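Local coordinates for methyltransferase domain-containing protein (Deinococcus radiodurans, PDB 3M33) that is of unknown function but has a methyltransferase-like fold and may transfer methyl groups, at residues G58-A64 with A86-H92; P143-V147 with D165-V169; G158-E164 with L212-L218. All blocks are in the same frame, centred on the assembly; numbering follows the deposited sequence.

Contact 1: residues G58-A64 with A86-H92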
loop_
_atom_site.group_PDB
_atom_site.type_symbol
_atom_site.label_atom_id
_atom_site.label_comp_id
_atom_site.label_asym_id
_atom_site.label_seq_id
_atom_site.Cartn_x
_atom_site.Cartn_y
_atom_site.Cartn_z
ATOM N N GLY A 58 -6.037 -4.477 -4.662
ATOM C CA GLY A 58 -6.061 -4.008 -6.043
ATOM C C GLY A 58 -6.117 -5.180 -7.021
ATOM O O GLY A 58 -6.930 -6.102 -6.847
ATOM N N HIS A 59 -5.262 -5.164 -8.043
ATOM C CA HIS A 59 -5.295 -6.221 -9.069
ATOM C C HIS A 59 -4.357 -7.391 -8.721
ATOM O O HIS A 59 -3.962 -8.165 -9.591
ATOM C CB HIS A 59 -4.963 -5.645 -10.458
ATOM C CG HIS A 59 -3.593 -5.046 -10.548
ATOM N ND1 HIS A 59 -3.282 -3.823 -9.993
ATOM C CD2 HIS A 59 -2.446 -5.513 -11.098
ATOM C CE1 HIS A 59 -2.003 -3.558 -10.199
ATOM N NE2 HIS A 59 -1.471 -4.569 -10.865
ATOM N N GLY A 60 -3.994 -7.500 -7.447
ATOM C CA GLY A 60 -3.198 -8.617 -6.948
ATOM C C GLY A 60 -1.681 -8.621 -7.147
ATOM O O GLY A 60 -1.059 -9.691 -7.166
ATOM N N PRO A 61 -1.057 -7.442 -7.283
ATOM C CA PRO A 61 0.380 -7.564 -7.556
ATOM C C PRO A 61 1.117 -8.239 -6.401
ATOM O O PRO A 61 2.022 -9.039 -6.641
ATOM C CB PRO A 61 0.853 -6.102 -7.705
ATOM C CG PRO A 61 -0.222 -5.245 -6.986
ATOM C CD PRO A 61 -1.519 -6.038 -7.233
ATOM N N ASP A 62 0.761 -7.918 -5.160
ATOM C CA ASP A 62 1.472 -8.525 -4.042
ATOM C C ASP A 62 1.004 -9.955 -3.790
ATOM O O ASP A 62 1.803 -10.821 -3.430
ATOM C CB ASP A 62 1.374 -7.669 -2.772
ATOM C CG ASP A 62 2.333 -6.487 -2.792
ATOM O OD1 ASP A 62 3.481 -6.644 -3.266
ATOM O OD2 ASP A 62 1.939 -5.395 -2.337
ATOM N N ALA A 63 -0.286 -10.209 -3.976
ATOM C CA ALA A 63 -0.782 -11.569 -3.881
ATOM C C ALA A 63 0.014 -12.463 -4.834
ATOM O O ALA A 63 0.428 -13.562 -4.474
ATOM C CB ALA A 63 -2.293 -11.626 -4.202
ATOM N N ALA A 64 0.249 -11.983 -6.048
ATOM C CA ALA A 64 0.905 -12.798 -7.055
ATOM C C ALA A 64 2.365 -12.969 -6.718
ATOM O O ALA A 64 2.934 -14.032 -6.858
ATOM C CB ALA A 64 0.763 -12.161 -8.431
ATOM N N ALA A 86 -7.379 -9.613 -10.080
ATOM C CA ALA A 86 -6.602 -10.139 -8.962
ATOM C C ALA A 86 -6.698 -11.668 -8.905
ATOM O O ALA A 86 -5.696 -12.341 -8.698
ATOM C CB ALA A 86 -7.014 -9.491 -7.622
ATOM N N ARG A 87 -7.891 -12.218 -9.107
ATOM C CA ARG A 87 -8.043 -13.674 -9.061
ATOM C C ARG A 87 -7.209 -14.368 -10.148
ATOM O O ARG A 87 -6.519 -15.354 -9.871
ATOM C CB ARG A 87 -9.518 -14.083 -9.103
ATOM C CG ARG A 87 -10.258 -13.693 -7.828
ATOM C CD ARG A 87 -11.688 -14.224 -7.767
ATOM N NE ARG A 87 -12.422 -13.638 -6.641
ATOM C CZ ARG A 87 -13.252 -12.599 -6.744
ATOM N NH1 ARG A 87 -13.471 -12.039 -7.928
ATOM N NH2 ARG A 87 -13.873 -12.125 -5.664
ATOM N N ALA A 88 -7.246 -13.827 -11.365
ATOM C CA ALA A 88 -6.414 -14.316 -12.467
ATOM C C ALA A 88 -4.904 -14.125 -12.228
ATOM O O ALA A 88 -4.094 -14.992 -12.568
ATOM C CB ALA A 88 -6.829 -13.647 -13.772
ATOM N N ASN A 89 -4.535 -12.987 -11.645
ATOM C CA ASN A 89 -3.138 -12.675 -11.380
ATOM C C ASN A 89 -2.583 -13.635 -10.324
ATOM O O ASN A 89 -1.425 -14.051 -10.391
ATOM C CB ASN A 89 -3.010 -11.210 -10.924
ATOM C CG ASN A 89 -1.615 -10.639 -11.120
ATOM O OD1 ASN A 89 -0.759 -11.239 -11.770
ATOM N ND2 ASN A 89 -1.384 -9.457 -10.554
ATOM N N ALA A 90 -3.419 -14.004 -9.358
ATOM C CA ALA A 90 -2.964 -14.865 -8.267
ATOM C C ALA A 90 -3.948 -15.989 -7.940
ATOM O O ALA A 90 -4.770 -15.850 -7.035
ATOM C CB ALA A 90 -2.671 -14.023 -7.017
ATOM N N PRO A 91 -3.847 -17.116 -8.666
ATOM C CA PRO A 91 -4.767 -18.259 -8.544
ATOM C C PRO A 91 -4.756 -18.880 -7.153
ATOM O O PRO A 91 -5.756 -19.434 -6.704
ATOM C CB PRO A 91 -4.210 -19.277 -9.551
ATOM C CG PRO A 91 -3.356 -18.484 -10.482
ATOM C CD PRO A 91 -2.802 -17.347 -9.679
ATOM N N HIS A 92 -3.616 -18.805 -6.483
ATOM C CA HIS A 92 -3.498 -19.340 -5.133
ATOM C C HIS A 92 -4.223 -18.477 -4.104
ATOM O O HIS A 92 -4.534 -18.956 -3.020
ATOM C CB HIS A 92 -2.028 -19.424 -4.745
ATOM C CG HIS A 92 -1.304 -18.136 -4.940
ATOM N ND1 HIS A 92 -0.747 -17.776 -6.148
ATOM C CD2 HIS A 92 -1.102 -17.093 -4.102
ATOM C CE1 HIS A 92 -0.203 -16.578 -6.036
ATOM N NE2 HIS A 92 -0.406 -16.141 -4.806
#
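Asn89 reaches across from the last turn of its helix and gives its ND2 to His59 O, 3.0 Å away (159° at the hydrogen). The acceptor lies in the plane of the amide, while the donor sits 28° off the carbonyl plane of His59. CG of Asn89 is anti to the backbone N (chi1 -158°), which swings the amide out over the Gly58-Gly60 turn, its plane nearly parallel to that of the His59 imidazole but displaced from it. The other amide atom, OD1, lies 3.8 Å from Ala64 CB. One turn earlier, Ala86 lays its CB against the same turn, 3.5 Å from Gly58 O, and its CA makes a C-H...O contact with His59 O. A side chain on Gly60, the N-cap residue, would probably crowd Ala86 CA. Ala64 completes the fit, its CB 3.5 Å from Asn89 O, while Ala90 CB packs on Ala63 CB at 3.7 Å. His92 NE2 donates to Ala63 O over 2.7 Å; the oxygen lies at the ring edge, but the donor stands above the carbonyl plane. Helix 61-66, entered through a glycine-rich turn after strand 51-55, is joined to the end of helix 80-89 and the loop leading to edge strand 94-97.

Contact 2: residues P143-V147 with D165-V169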
loop_
_atom_site.group_PDB
_atom_site.type_symbol
_atom_site.label_atom_id
_atom_site.label_comp_id
_atom_site.label_asym_id
_atom_site.label_seq_id
_atom_site.Cartn_x
_atom_site.Cartn_y
_atom_site.Cartn_z
ATOM N N PRO A 143 2.013 6.318 1.949
ATOM C CA PRO A 143 2.588 7.053 0.822
ATOM C C PRO A 143 3.129 8.434 1.207
ATOM O O PRO A 143 3.336 9.264 0.327
ATOM C CB PRO A 143 1.397 7.194 -0.126
ATOM C CG PRO A 143 0.212 7.300 0.804
ATOM C CD PRO A 143 0.558 6.511 2.055
ATOM N N ARG A 144 3.373 8.665 2.494
ATOM C CA ARG A 144 3.900 9.953 2.956
ATOM C C ARG A 144 4.883 9.672 4.059
ATOM O O ARG A 144 4.901 8.559 4.594
ATOM C CB ARG A 144 2.785 10.831 3.539
ATOM C CG ARG A 144 1.907 11.512 2.526
ATOM C CD ARG A 144 0.615 12.006 3.182
ATOM N NE ARG A 144 -0.551 11.390 2.548
ATOM C CZ ARG A 144 -1.375 10.530 3.143
ATOM N NH1 ARG A 144 -1.186 10.190 4.413
ATOM N NH2 ARG A 144 -2.399 10.021 2.468
ATOM N N LEU A 145 5.663 10.686 4.432
ATOM C CA LEU A 145 6.727 10.522 5.421
ATOM C C LEU A 145 6.200 10.056 6.760
ATOM O O LEU A 145 6.866 9.287 7.456
ATOM C CB LEU A 145 7.501 11.830 5.629
ATOM C CG LEU A 145 8.748 11.649 6.500
ATOM C CD1 LEU A 145 9.785 10.763 5.764
ATOM C CD2 LEU A 145 9.343 13.026 6.888
ATOM N N ASN A 146 5.006 10.522 7.126
ATOM C CA ASN A 146 4.395 10.140 8.402
ATOM C C ASN A 146 2.883 10.067 8.238
ATOM O O ASN A 146 2.264 11.004 7.728
ATOM C CB ASN A 146 4.794 11.134 9.515
ATOM C CG ASN A 146 4.285 10.720 10.895
ATOM O OD1 ASN A 146 4.513 9.599 11.348
ATOM N ND2 ASN A 146 3.589 11.637 11.570
ATOM N N VAL A 147 2.300 8.938 8.634
ATOM C CA VAL A 147 0.857 8.736 8.582
ATOM C C VAL A 147 0.370 8.557 10.027
ATOM O O VAL A 147 0.311 7.446 10.538
ATOM C CB VAL A 147 0.477 7.514 7.704
ATOM C CG1 VAL A 147 -1.033 7.358 7.626
ATOM C CG2 VAL A 147 1.051 7.665 6.294
ATOM N N ASP A 165 10.109 3.111 10.036
ATOM C CA ASP A 165 11.039 3.789 9.134
ATOM C C ASP A 165 10.367 5.006 8.523
ATOM O O ASP A 165 9.259 4.885 8.014
ATOM C CB ASP A 165 11.344 2.886 7.952
ATOM C CG ASP A 165 12.679 2.263 8.025
ATOM O OD1 ASP A 165 13.412 2.351 7.010
ATOM O OD2 ASP A 165 12.982 1.672 9.089
ATOM N N HIS A 166 11.065 6.146 8.508
ATOM C CA HIS A 166 10.605 7.331 7.806
ATOM C C HIS A 166 11.598 7.561 6.683
ATOM O O HIS A 166 12.739 7.960 6.926
ATOM C CB HIS A 166 10.532 8.546 8.754
ATOM C CG HIS A 166 9.560 8.364 9.881
ATOM N ND1 HIS A 166 8.193 8.385 9.697
ATOM C CD2 HIS A 166 9.759 8.155 11.204
ATOM C CE1 HIS A 166 7.593 8.194 10.859
ATOM N NE2 HIS A 166 8.520 8.049 11.789
ATOM N N VAL A 167 11.152 7.282 5.459
ATOM C CA VAL A 167 12.021 7.219 4.289
ATOM C C VAL A 167 11.721 8.354 3.329
ATOM O O VAL A 167 10.552 8.702 3.107
ATOM C CB VAL A 167 11.774 5.909 3.495
ATOM C CG1 VAL A 167 12.878 5.698 2.465
ATOM C CG2 VAL A 167 11.700 4.726 4.429
ATOM N N SER A 168 12.764 8.904 2.720
ATOM C CA SER A 168 12.598 10.049 1.822
ATOM C C SER A 168 13.635 9.945 0.703
ATOM O O SER A 168 14.805 9.790 0.970
ATOM C CB SER A 168 12.806 11.350 2.602
ATOM O OG SER A 168 12.664 12.488 1.767
ATOM N N VAL A 169 13.206 10.024 -0.548
ATOM C CA VAL A 169 14.119 9.862 -1.677
ATOM C C VAL A 169 13.903 10.956 -2.726
ATOM O O VAL A 169 12.770 11.260 -3.098
ATOM C CB VAL A 169 13.927 8.479 -2.322
ATOM C CG1 VAL A 169 14.954 8.257 -3.442
ATOM C CG2 VAL A 169 14.080 7.416 -1.262
#
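The His166 imidazole meets Leu145 O at its edge: ND1 donates to that oxygen over 2.8 Å, with 162° at the hydrogen, and the acceptor lies in the ring plane. The ring of His211, on the neighbouring strand 204-216, stacks with that of His166. The Asn146 amide runs alongside the imidazole, pointing the same way but with its plane turned 67° from that of the ring, and brings OD1 to 3.4 Å from His166 CE1. With CG beside its own backbone N and anti to the carbonyl carbon (chi1 -62°), His166 presents ND1 to the loop. Leu145 adds van der Waals contacts. Its CD1 touches His166 CB at 3.8 Å and extends along the strand to 3.4 Å from Val167 O, so one methyl group spans two residues of the strand while the carbonyl of the same leucine accepts the ND1 N-H. The side chain of Leu145 also touches Glu209, whose OE2 is hydrogen-bonded to Ser168 OG. This is a side-chain-to-backbone link at the surface, tying the loop between strand 136-142 and helix 149-156 to the long strand 160-173, antiparallel to its neighbour 204-216, in a mixed sheet with the strand order of class I methyltransferases.

Contact 3: residues G158-E164 with L212-L218; sequences GWDIVAE and LVLARQL
Trp159 and Gln217 cross at about a right angle, the glutamine's CB sitting over the five-membered ring of the indole, 3.8 Å from its centroid and 10° off the normal, a CH-pi contact. Arg216 C and Gln217 N lie over one face of the indole toward its rim, and Trp159 CE3 comes within 3.5 Å of Arg216 CA at an oblique angle. With CG anti to its backbone N (chi1 -171°) and the chain extended beyond, Gln217 carries NE2 to Gly158 O, the donor standing well above the carbonyl plane. An alanine at Trp159 would take away the surface beneath Gln217 CB and the Arg216 backbone, and would probably open a gap beside Ala215 and Leu154. Asp160 and Leu218 cross obliquely: OD2 takes the Leu218 N-H at 3.1 Å, nearly along its own C-O direction, while the leucine's CD1 lies against Asp160 CB. Further along, Val162 lays CG2 on Leu214 CG at 3.7 Å, and on the face that also carries Ala215 and Glu164, Ile161 CG1 meets Val213 CG1 at 4.2 Å. Asp160 and Arg216 form a hydrogen-bonded antiparallel pair. Then the register slips by one residue, and Leu214 O accepts from both Val162 N (2.8 Å) and Ala163 N (3.2 Å). This is a classic beta bulge; the final strand 204-216, inserted antiparallel between 136-142 and 160-173, is consistent with the class I methyltransferase fold.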
loop_
_atom_site.group_PDB
_atom_site.type_symbol
_atom_site.label_atom_id
_atom_site.label_comp_id
_atom_site.label_asym_id
_atom_site.label_seq_id
_atom_site.Cartn_x
_atom_site.Cartn_y
_atom_site.Cartn_z
ATOM N N GLY A 158 -4.153 -1.525 21.522
ATOM C CA GLY A 158 -3.136 -2.103 22.391
ATOM C C GLY A 158 -2.047 -2.896 21.678
ATOM O O GLY A 158 -1.544 -3.882 22.217
ATOM N N TRP A 159 -1.681 -2.466 20.472
ATOM C CA TRP A 159 -0.588 -3.094 19.727
ATOM C C TRP A 159 0.716 -2.297 19.849
ATOM O O TRP A 159 0.686 -1.079 19.992
ATOM C CB TRP A 159 -0.982 -3.266 18.250
ATOM C CG TRP A 159 -1.810 -4.498 18.020
ATOM C CD1 TRP A 159 -2.901 -4.899 18.747
ATOM C CD2 TRP A 159 -1.609 -5.501 17.015
ATOM N NE1 TRP A 159 -3.381 -6.086 18.259
ATOM C CE2 TRP A 159 -2.610 -6.477 17.195
ATOM C CE3 TRP A 159 -0.676 -5.672 15.983
ATOM C CZ2 TRP A 159 -2.711 -7.603 16.379
ATOM C CZ3 TRP A 159 -0.770 -6.790 15.181
ATOM C CH2 TRP A 159 -1.780 -7.742 15.380
ATOM N N ASP A 160 1.855 -2.987 19.784
ATOM C CA ASP A 160 3.156 -2.336 19.892
ATOM C C ASP A 160 3.837 -2.206 18.536
ATOM O O ASP A 160 3.815 -3.135 17.728
ATOM C CB ASP A 160 4.081 -3.146 20.789
ATOM C CG ASP A 160 3.524 -3.334 22.172
ATOM O OD1 ASP A 160 3.389 -2.326 22.891
ATOM O OD2 ASP A 160 3.228 -4.492 22.538
ATOM N N ILE A 161 4.476 -1.064 18.300
ATOM C CA ILE A 161 5.309 -0.920 17.119
ATOM C C ILE A 161 6.657 -1.580 17.391
ATOM O O ILE A 161 7.302 -1.293 18.390
ATOM C CB ILE A 161 5.480 0.556 16.738
ATOM C CG1 ILE A 161 4.142 1.122 16.258
ATOM C CG2 ILE A 161 6.529 0.713 15.651
ATOM C CD1 ILE A 161 4.178 2.602 15.980
ATOM N N VAL A 162 7.075 -2.492 16.527
ATOM C CA VAL A 162 8.381 -3.115 16.717
ATOM C C VAL A 162 9.426 -2.575 15.725
ATOM O O VAL A 162 10.613 -2.672 15.966
ATOM C CB VAL A 162 8.316 -4.666 16.705
ATOM C CG1 VAL A 162 7.333 -5.173 17.764
ATOM C CG2 VAL A 162 7.943 -5.184 15.358
ATOM N N ALA A 163 8.979 -1.979 14.627
ATOM C CA ALA A 163 9.906 -1.364 13.685
ATOM C C ALA A 163 9.214 -0.241 12.939
ATOM O O ALA A 163 8.052 -0.364 12.548
ATOM C CB ALA A 163 10.436 -2.376 12.693
ATOM N N GLU A 164 9.949 0.839 12.703
ATOM C CA GLU A 164 9.368 1.989 12.053
ATOM C C GLU A 164 10.433 2.739 11.269
ATOM O O GLU A 164 11.514 2.987 11.777
ATOM C CB GLU A 164 8.721 2.883 13.108
ATOM C CG GLU A 164 8.028 4.102 12.552
ATOM C CD GLU A 164 7.186 4.821 13.607
ATOM O OE1 GLU A 164 7.495 4.710 14.814
ATOM O OE2 GLU A 164 6.211 5.494 13.224
ATOM N N LEU A 212 7.042 3.368 7.031
ATOM C CA LEU A 212 6.893 1.926 7.232
ATOM C C LEU A 212 6.639 1.615 8.687
ATOM O O LEU A 212 7.309 2.165 9.562
ATOM C CB LEU A 212 8.158 1.176 6.812
ATOM C CG LEU A 212 8.542 0.971 5.356
ATOM C CD1 LEU A 212 8.774 2.298 4.655
ATOM C CD2 LEU A 212 9.798 0.105 5.285
ATOM N N VAL A 213 5.698 0.711 8.950
ATOM C CA VAL A 213 5.361 0.348 10.316
ATOM C C VAL A 213 5.170 -1.160 10.410
ATOM O O VAL A 213 4.387 -1.743 9.664
ATOM C CB VAL A 213 4.057 1.067 10.799
ATOM C CG1 VAL A 213 3.629 0.573 12.163
ATOM C CG2 VAL A 213 4.250 2.570 10.835
ATOM N N LEU A 214 5.905 -1.789 11.316
ATOM C CA LEU A 214 5.661 -3.181 11.660
ATOM C C LEU A 214 5.242 -3.188 13.123
ATOM O O LEU A 214 5.920 -2.605 13.974
ATOM C CB LEU A 214 6.946 -3.999 11.474
ATOM C CG LEU A 214 6.893 -5.484 11.847
ATOM C CD1 LEU A 214 5.910 -6.188 10.930
ATOM C CD2 LEU A 214 8.267 -6.125 11.719
ATOM N N ALA A 215 4.116 -3.820 13.414
ATOM C CA ALA A 215 3.578 -3.820 14.769
ATOM C C ALA A 215 3.164 -5.228 15.177
ATOM O O ALA A 215 2.975 -6.106 14.329
ATOM C CB ALA A 215 2.384 -2.877 14.852
ATOM N N ARG A 216 3.015 -5.443 16.476
ATOM C CA ARG A 216 2.531 -6.715 16.970
ATOM C C ARG A 216 2.040 -6.513 18.399
ATOM O O ARG A 216 2.428 -5.549 19.070
ATOM C CB ARG A 216 3.641 -7.762 16.876
ATOM C CG ARG A 216 3.918 -8.525 18.149
ATOM C CD ARG A 216 5.321 -9.141 18.120
ATOM N NE ARG A 216 5.343 -10.443 17.466
ATOM C CZ ARG A 216 6.441 -11.177 17.314
ATOM N NH1 ARG A 216 7.606 -10.720 17.762
ATOM N NH2 ARG A 216 6.377 -12.361 16.713
ATOM N N GLN A 217 1.154 -7.381 18.869
ATOM C CA GLN A 217 0.738 -7.259 20.255
ATOM C C GLN A 217 1.642 -8.105 21.130
ATOM O O GLN A 217 1.560 -9.333 21.110
ATOM C CB GLN A 217 -0.716 -7.653 20.457
ATOM C CG GLN A 217 -1.202 -7.307 21.849
ATOM C CD GLN A 217 -2.691 -7.473 22.002
ATOM O OE1 GLN A 217 -3.242 -8.545 21.737
ATOM N NE2 GLN A 217 -3.357 -6.408 22.433
ATOM N N LEU A 218 2.524 -7.442 21.871
ATOM C CA LEU A 218 3.438 -8.123 22.778
ATOM C C LEU A 218 2.737 -8.385 24.109
ATOM O O LEU A 218 2.923 -9.437 24.713
ATOM C CB LEU A 218 4.690 -7.273 23.006
ATOM C CG LEU A 218 5.499 -6.849 21.779
ATOM C CD1 LEU A 218 6.311 -5.609 22.077
ATOM C CD2 LEU A 218 6.394 -7.976 21.313
#

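How the contacts relate
Contacts 2 and 3 adjoin along strand 160-173, contact 2 bringing a loop to it. Their centres are 16 Å apart, and they meet where Asp165 O lies 2.9 Å from Leu212 N, probably hydrogen-bonded, with Val167 CG2 packed on Leu212 CD1. Their segments alternate along the chain. Contact 1 stands apart, its centre 26 Å from that of contact 2 and 27 Å from that of contact 3, with nearest atoms about 12 Å away in both cases. Its Gly58-Ala64 segment fits a glycine-rich GxGxxA pattern, consistent with a cofactor-binding turn as in related methyltransferases. Separate glycerol molecules, probably from crystallisation, hydrogen-bond Asp62 OD1 of contact 1 and Pro143 O of contact 2.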